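Local coordinates for putative glycosyl hydrolase (Bacteroides thetaiotaomicron VPI-5482, PDB 3K11), which is of unproven function but probably hydrolyses glycosidic bonds in sugar substrates, as a glycoside hydrolase, at residues Val86-Leu91 / Asn109-Leu114; Thr152-Leu157 / Leu164-Leu169. One frame throughout, in Å; residues are numbered along the deposited sequence.

In the fold
Contact 1 pairs helix 82-98 with helix 101-128, and contact 2 pairs helix 148-160 with the turn before helix 167-180 and its first residues. The two follow one another along the chain, and their centres lie about 9 Å apart. They meet directly. CE2 of F111 packs 3.6 Å from CA of M154, and CB of Y88 lies 3.6 Å from CB of A153. A polar link joins them as well, a probable hydrogen bond of 2.9 Å between OG of S89 and NZ of K156. Both sit in a helical region consistent with the six-hairpin fold of the family. A bound 1,2-ethanediol, probably from the crystallisation liquor, lies about 4 Å from the side chain of L157.

Contact 1: residues Val86-Leu91 / Asn109-Leu114; sequences VTYSAL and NRFRFL
Y88 and F111 form the centre of this contact in an edge-to-face pair. The edge of F111 points at the face of Y88, with ring centroids 4.6 Å apart and planes at 56°. CE1 of F111 sits over one face of the Y88 ring, toward its rim, 3.5 Å from CD2 of Y88. CZ of F111 reaches back along the tyrosine to 3.8 Å from CB of Y88. R110 adds its aliphatic base. Its CB lies 3.7 Å from OH of Y88, and the two side chains cross at about a right angle. Helices 82-98 and 101-128 are consecutive in the chain and pack as a helical hairpin, consistent with the six-hairpin clan of this family. R110 bends at chi2 (-46°), and its guanidinium group leads away from the tyrosine: NE is hydrogen-bonded to T47 O, and NH2 forms a salt bridge with OD1 of D44. The hydroxyl of Y88 is hydrogen-bonded to L79 O, and W84 makes a second edge-to-face pair with the Y88 ring. An alanine in place of Y88 is likely to open a gap beside F111 and leave L79 O without this hydrogen bond.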
loop_
_atom_site.group_PDB
_atom_site.type_symbol
_atom_site.label_atom_id
_atom_site.label_comp_id
_atom_site.label_asym_id
_atom_site.label_seq_id
_atom_site.Cartn_x
_atom_site.Cartn_y
_atom_site.Cartn_z
ATOM N N VAL A 86 -19.407 13.611 -22.922
ATOM C CA VAL A 86 -19.795 13.213 -21.567
ATOM C C VAL A 86 -20.754 14.239 -20.957
ATOM O O VAL A 86 -21.804 13.894 -20.353
ATOM C CB VAL A 86 -18.549 12.985 -20.656
ATOM C CG1 VAL A 86 -19.010 12.548 -19.238
ATOM C CG2 VAL A 86 -17.599 11.983 -21.287
ATOM N N THR A 87 -20.454 15.523 -21.138
ATOM C CA THR A 87 -21.313 16.588 -20.591
ATOM C C THR A 87 -22.724 16.480 -21.133
ATOM O O THR A 87 -23.711 16.647 -20.386
ATOM C CB THR A 87 -20.722 17.961 -20.897
ATOM O OG1 THR A 87 -19.442 18.073 -20.263
ATOM C CG2 THR A 87 -21.661 19.119 -20.432
ATOM N N TYR A 88 -22.844 16.221 -22.431
ATOM C CA TYR A 88 -24.186 16.101 -23.014
ATOM C C TYR A 88 -24.981 14.936 -22.401
ATOM O O TYR A 88 -26.164 15.077 -22.092
ATOM C CB TYR A 88 -24.114 15.925 -24.528
ATOM C CG TYR A 88 -23.537 17.113 -25.262
ATOM C CD1 TYR A 88 -24.064 18.396 -25.084
ATOM C CD2 TYR A 88 -22.489 16.953 -26.158
ATOM C CE1 TYR A 88 -23.519 19.481 -25.757
ATOM C CE2 TYR A 88 -21.941 18.041 -26.830
ATOM C CZ TYR A 88 -22.469 19.294 -26.644
ATOM O OH TYR A 88 -21.926 20.383 -27.308
ATOM N N SER A 89 -24.340 13.774 -22.262
ATOM C CA SER A 89 -24.990 12.616 -21.607
ATOM C C SER A 89 -25.364 12.929 -20.170
ATOM O O SER A 89 -26.460 12.560 -19.715
ATOM C CB SER A 89 -24.114 11.333 -21.672
ATOM O OG SER A 89 -24.275 10.636 -22.923
ATOM N N ALA A 90 -24.468 13.605 -19.457
ATOM C CA ALA A 90 -24.741 14.034 -18.076
ATOM C C ALA A 90 -25.992 14.881 -17.948
ATOM O O ALA A 90 -26.837 14.685 -17.038
ATOM C CB ALA A 90 -23.542 14.793 -17.535
ATOM N N LEU A 91 -26.114 15.860 -18.838
ATOM C CA LEU A 91 -27.255 16.798 -18.804
ATOM C C LEU A 91 -28.568 16.160 -19.216
ATOM O O LEU A 91 -29.637 16.512 -18.673
ATOM C CB LEU A 91 -26.932 18.020 -19.672
ATOM C CG LEU A 91 -25.865 18.950 -19.059
ATOM C CD1 LEU A 91 -25.385 19.994 -20.102
ATOM C CD2 LEU A 91 -26.343 19.604 -17.716
ATOM N N ASN A 109 -30.082 22.782 -27.814
ATOM C CA ASN A 109 -29.565 23.950 -28.472
ATOM C C ASN A 109 -28.228 23.688 -29.148
ATOM O O ASN A 109 -28.049 24.037 -30.313
ATOM C CB ASN A 109 -29.454 25.083 -27.478
ATOM C CG ASN A 109 -28.818 26.300 -28.063
ATOM O OD1 ASN A 109 -27.615 26.509 -27.920
ATOM N ND2 ASN A 109 -29.616 27.118 -28.748
ATOM N N ARG A 110 -27.305 23.063 -28.424
ATOM C CA ARG A 110 -25.977 22.780 -28.996
ATOM C C ARG A 110 -26.032 21.781 -30.145
ATOM O O ARG A 110 -25.372 21.969 -31.170
ATOM C CB ARG A 110 -24.990 22.317 -27.920
ATOM C CG ARG A 110 -24.751 23.321 -26.777
ATOM C CD ARG A 110 -24.521 24.703 -27.267
ATOM N NE ARG A 110 -24.049 25.608 -26.202
ATOM C CZ ARG A 110 -24.827 26.224 -25.318
ATOM N NH1 ARG A 110 -26.134 25.980 -25.256
ATOM N NH2 ARG A 110 -24.294 27.078 -24.467
ATOM N N PHE A 111 -26.815 20.720 -29.977
ATOM C CA PHE A 111 -26.962 19.736 -31.054
ATOM C C PHE A 111 -27.643 20.290 -32.286
ATOM O O PHE A 111 -27.241 19.998 -33.405
ATOM C CB PHE A 111 -27.725 18.479 -30.569
ATOM C CG PHE A 111 -26.950 17.576 -29.639
ATOM C CD1 PHE A 111 -25.587 17.722 -29.437
ATOM C CD2 PHE A 111 -27.599 16.498 -29.051
ATOM C CE1 PHE A 111 -24.913 16.857 -28.651
ATOM C CE2 PHE A 111 -26.884 15.613 -28.241
ATOM C CZ PHE A 111 -25.580 15.826 -28.024
ATOM N N ARG A 112 -28.674 21.102 -32.101
ATOM C CA ARG A 112 -29.355 21.687 -33.255
ATOM C C ARG A 112 -28.424 22.664 -33.998
ATOM O O ARG A 112 -28.468 22.745 -35.211
ATOM C CB ARG A 112 -30.654 22.374 -32.834
ATOM C CG ARG A 112 -31.703 21.365 -32.442
ATOM C CD ARG A 112 -32.928 21.987 -31.837
ATOM N NE ARG A 112 -33.796 20.917 -31.373
ATOM C CZ ARG A 112 -34.681 20.273 -32.130
ATOM N NH1 ARG A 112 -34.878 20.610 -33.387
ATOM N NH2 ARG A 112 -35.386 19.287 -31.619
ATOM N N PHE A 113 -27.580 23.379 -33.247
ATOM C CA PHE A 113 -26.633 24.319 -33.794
ATOM C C PHE A 113 -25.600 23.558 -34.609
ATOM O O PHE A 113 -25.301 23.924 -35.727
ATOM C CB PHE A 113 -25.944 25.094 -32.660
ATOM C CG PHE A 113 -24.719 25.867 -33.107
ATOM C CD1 PHE A 113 -24.860 26.997 -33.906
ATOM C CD2 PHE A 113 -23.453 25.465 -32.742
ATOM C CE1 PHE A 113 -23.748 27.717 -34.319
ATOM C CE2 PHE A 113 -22.333 26.169 -33.140
ATOM C CZ PHE A 113 -22.477 27.301 -33.933
ATOM N N LEU A 114 -25.029 22.509 -34.047
ATOM C CA LEU A 114 -24.038 21.725 -34.787
ATOM C C LEU A 114 -24.654 21.107 -36.053
ATOM O O LEU A 114 -24.011 21.095 -37.108
ATOM C CB LEU A 114 -23.437 20.647 -33.903
ATOM C CG LEU A 114 -22.524 21.129 -32.764
ATOM C CD1 LEU A 114 -22.096 19.929 -31.916
ATOM C CD2 LEU A 114 -21.312 21.921 -33.295
#

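Contact 2: residues Thr152-Leu157 / Leu164-Leu169; sequences TAMIKL and LPVDGL
M154 and L169 cross obliquely at one end of this contact, while L157 and L164 cross at about a right angle at the other. The motif is a helical hairpin: helix 148-160 and the start of helix 167-180 run antiparallel, joined by a short loop. This is consistent with the six-hairpin (alpha/alpha) fold of the clan. M154 is a selenomethionine. Its CG stands beside the backbone N (chi1 -74°), and the chain is extended from there, which carries SE and CE along to L169. SE of M154 lies 3.8 Å from CB of L169. The terminal CE of M154 meets CD1 of the same leucine, L169, also at 3.8 Å. The selenomethionine therefore touches both the base and one branch of L169.

V166 fills the middle. It is the N-cap residue of helix 167-180. Its CG2 branch does the touching, 4.1 Å from CB of M154 and 3.9 Å from the backbone O of M154. Just before it, P165 is the centre of an inverse gamma turn, with a weak bond from V166 N to L164 O. On either side of P165, the CB atoms of L164 and V166 both point toward helix 148-160.

The side chains meet through apolar atoms, and no hydrogen bond joins the two segments. L164 O also accepts a hydrogen bond from NH1 of R158. I170 and Y173 of helix 167-180 add further contacts to M154, and V107 and I92 pack against L157. With CG anti to the backbone N (chi1 -175°), L164 extends its CD2 to L157. At their crossing this single methyl, CD2 of L164, lies 3.8 Å from both CB and CG of L157, and 3.9 Å from CD2 of L157.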
loop_
_atom_site.group_PDB
_atom_site.type_symbol
_atom_site.label_atom_id
_atom_site.label_comp_id
_atom_site.label_asym_id
_atom_site.label_seq_id
_atom_site.Cartn_x
_atom_site.Cartn_y
_atom_site.Cartn_z
ATOM N N THR A 152 -22.928 9.006 -28.947
ATOM C CA THR A 152 -23.740 8.349 -27.936
ATOM C C THR A 152 -24.816 9.287 -27.416
ATOM O O THR A 152 -25.995 8.909 -27.331
ATOM C CB THR A 152 -22.857 7.843 -26.799
ATOM O OG1 THR A 152 -21.945 6.860 -27.335
ATOM C CG2 THR A 152 -23.652 7.205 -25.638
ATOM N N ALA A 153 -24.414 10.481 -27.002
ATOM C CA ALA A 153 -25.383 11.478 -26.501
ATOM C C ALA A 153 -26.433 11.893 -27.534
ATOM O O ALA A 153 -27.607 12.100 -27.184
ATOM C CB ALA A 153 -24.653 12.700 -25.979
HETATM N N MSE A 154 -26.023 12.024 -28.803
HETATM C CA MSE A 154 -26.947 12.403 -29.876
HETATM C C MSE A 154 -27.991 11.320 -30.098
HETATM O O MSE A 154 -29.146 11.621 -30.286
HETATM C CB MSE A 154 -26.196 12.663 -31.172
HETATM C CG MSE A 154 -25.444 13.976 -31.142
HETATM SE SE MSE A 154 -24.514 14.255 -32.844
HETATM C CE MSE A 154 -23.853 16.024 -32.468
ATOM N N ILE A 155 -27.564 10.045 -30.086
ATOM C CA ILE A 155 -28.521 8.928 -30.149
ATOM C C ILE A 155 -29.511 8.971 -28.971
ATOM O O ILE A 155 -30.727 8.944 -29.166
ATOM C CB ILE A 155 -27.792 7.588 -30.172
ATOM C CG1 ILE A 155 -27.041 7.406 -31.505
ATOM C CG2 ILE A 155 -28.787 6.433 -30.001
ATOM C CD1 ILE A 155 -25.854 6.322 -31.382
ATOM N N LYS A 156 -28.992 9.141 -27.752
ATOM C CA LYS A 156 -29.838 9.198 -26.586
ATOM C C LYS A 156 -30.913 10.260 -26.681
ATOM O O LYS A 156 -32.090 9.995 -26.416
ATOM C CB LYS A 156 -29.012 9.446 -25.343
ATOM C CG LYS A 156 -28.181 8.255 -24.883
ATOM C CD LYS A 156 -27.220 8.718 -23.824
ATOM C CE LYS A 156 -26.466 7.590 -23.141
ATOM N NZ LYS A 156 -25.494 8.100 -22.120
ATOM N N LEU A 157 -30.540 11.461 -27.109
ATOM C CA LEU A 157 -31.538 12.525 -27.184
ATOM C C LEU A 157 -32.475 12.362 -28.378
ATOM O O LEU A 157 -33.675 12.588 -28.264
ATOM C CB LEU A 157 -30.888 13.911 -27.179
ATOM C CG LEU A 157 -31.857 15.098 -26.964
ATOM C CD1 LEU A 157 -32.651 14.929 -25.666
ATOM C CD2 LEU A 157 -31.065 16.407 -26.908
ATOM N N LEU A 164 -35.194 16.089 -33.413
ATOM C CA LEU A 164 -33.778 16.491 -33.285
ATOM C C LEU A 164 -33.029 16.066 -34.552
ATOM O O LEU A 164 -32.866 14.859 -34.803
ATOM C CB LEU A 164 -33.170 15.821 -32.050
ATOM C CG LEU A 164 -31.745 16.251 -31.736
ATOM C CD1 LEU A 164 -31.677 17.729 -31.334
ATOM C CD2 LEU A 164 -31.104 15.339 -30.642
ATOM N N PRO A 165 -32.572 17.032 -35.373
ATOM C CA PRO A 165 -32.082 16.660 -36.693
ATOM C C PRO A 165 -30.609 16.224 -36.754
ATOM O O PRO A 165 -29.842 16.695 -37.606
ATOM C CB PRO A 165 -32.375 17.928 -37.511
ATOM C CG PRO A 165 -32.090 18.993 -36.554
ATOM C CD PRO A 165 -32.550 18.498 -35.198
ATOM N N VAL A 166 -30.254 15.244 -35.926
ATOM C CA VAL A 166 -28.869 14.791 -35.789
ATOM C C VAL A 166 -28.567 13.456 -36.483
ATOM O O VAL A 166 -27.460 12.914 -36.352
ATOM C CB VAL A 166 -28.453 14.727 -34.307
ATOM C CG1 VAL A 166 -28.347 16.123 -33.696
ATOM C CG2 VAL A 166 -29.352 13.801 -33.488
ATOM N N ASP A 167 -29.485 12.954 -37.312
ATOM C CA ASP A 167 -29.222 11.667 -37.957
ATOM C C ASP A 167 -28.002 11.732 -38.860
ATOM O O ASP A 167 -27.223 10.794 -38.882
ATOM C CB ASP A 167 -30.405 11.158 -38.764
ATOM C CG ASP A 167 -30.142 9.751 -39.314
ATOM O OD1 ASP A 167 -30.002 8.813 -38.504
ATOM O OD2 ASP A 167 -30.012 9.602 -40.549
ATOM N N GLY A 168 -27.812 12.826 -39.592
ATOM C CA GLY A 168 -26.647 12.902 -40.475
ATOM C C GLY A 168 -25.345 12.824 -39.686
ATOM O O GLY A 168 -24.402 12.090 -40.053
ATOM N N LEU A 169 -25.301 13.510 -38.545
ATOM C CA LEU A 169 -24.094 13.486 -37.713
ATOM C C LEU A 169 -23.875 12.104 -37.109
ATOM O O LEU A 169 -22.752 11.626 -37.068
ATOM C CB LEU A 169 -24.163 14.547 -36.601
ATOM C CG LEU A 169 -24.130 16.007 -37.090
ATOM C CD1 LEU A 169 -24.633 16.946 -36.025
ATOM C CD2 LEU A 169 -22.700 16.326 -37.451
#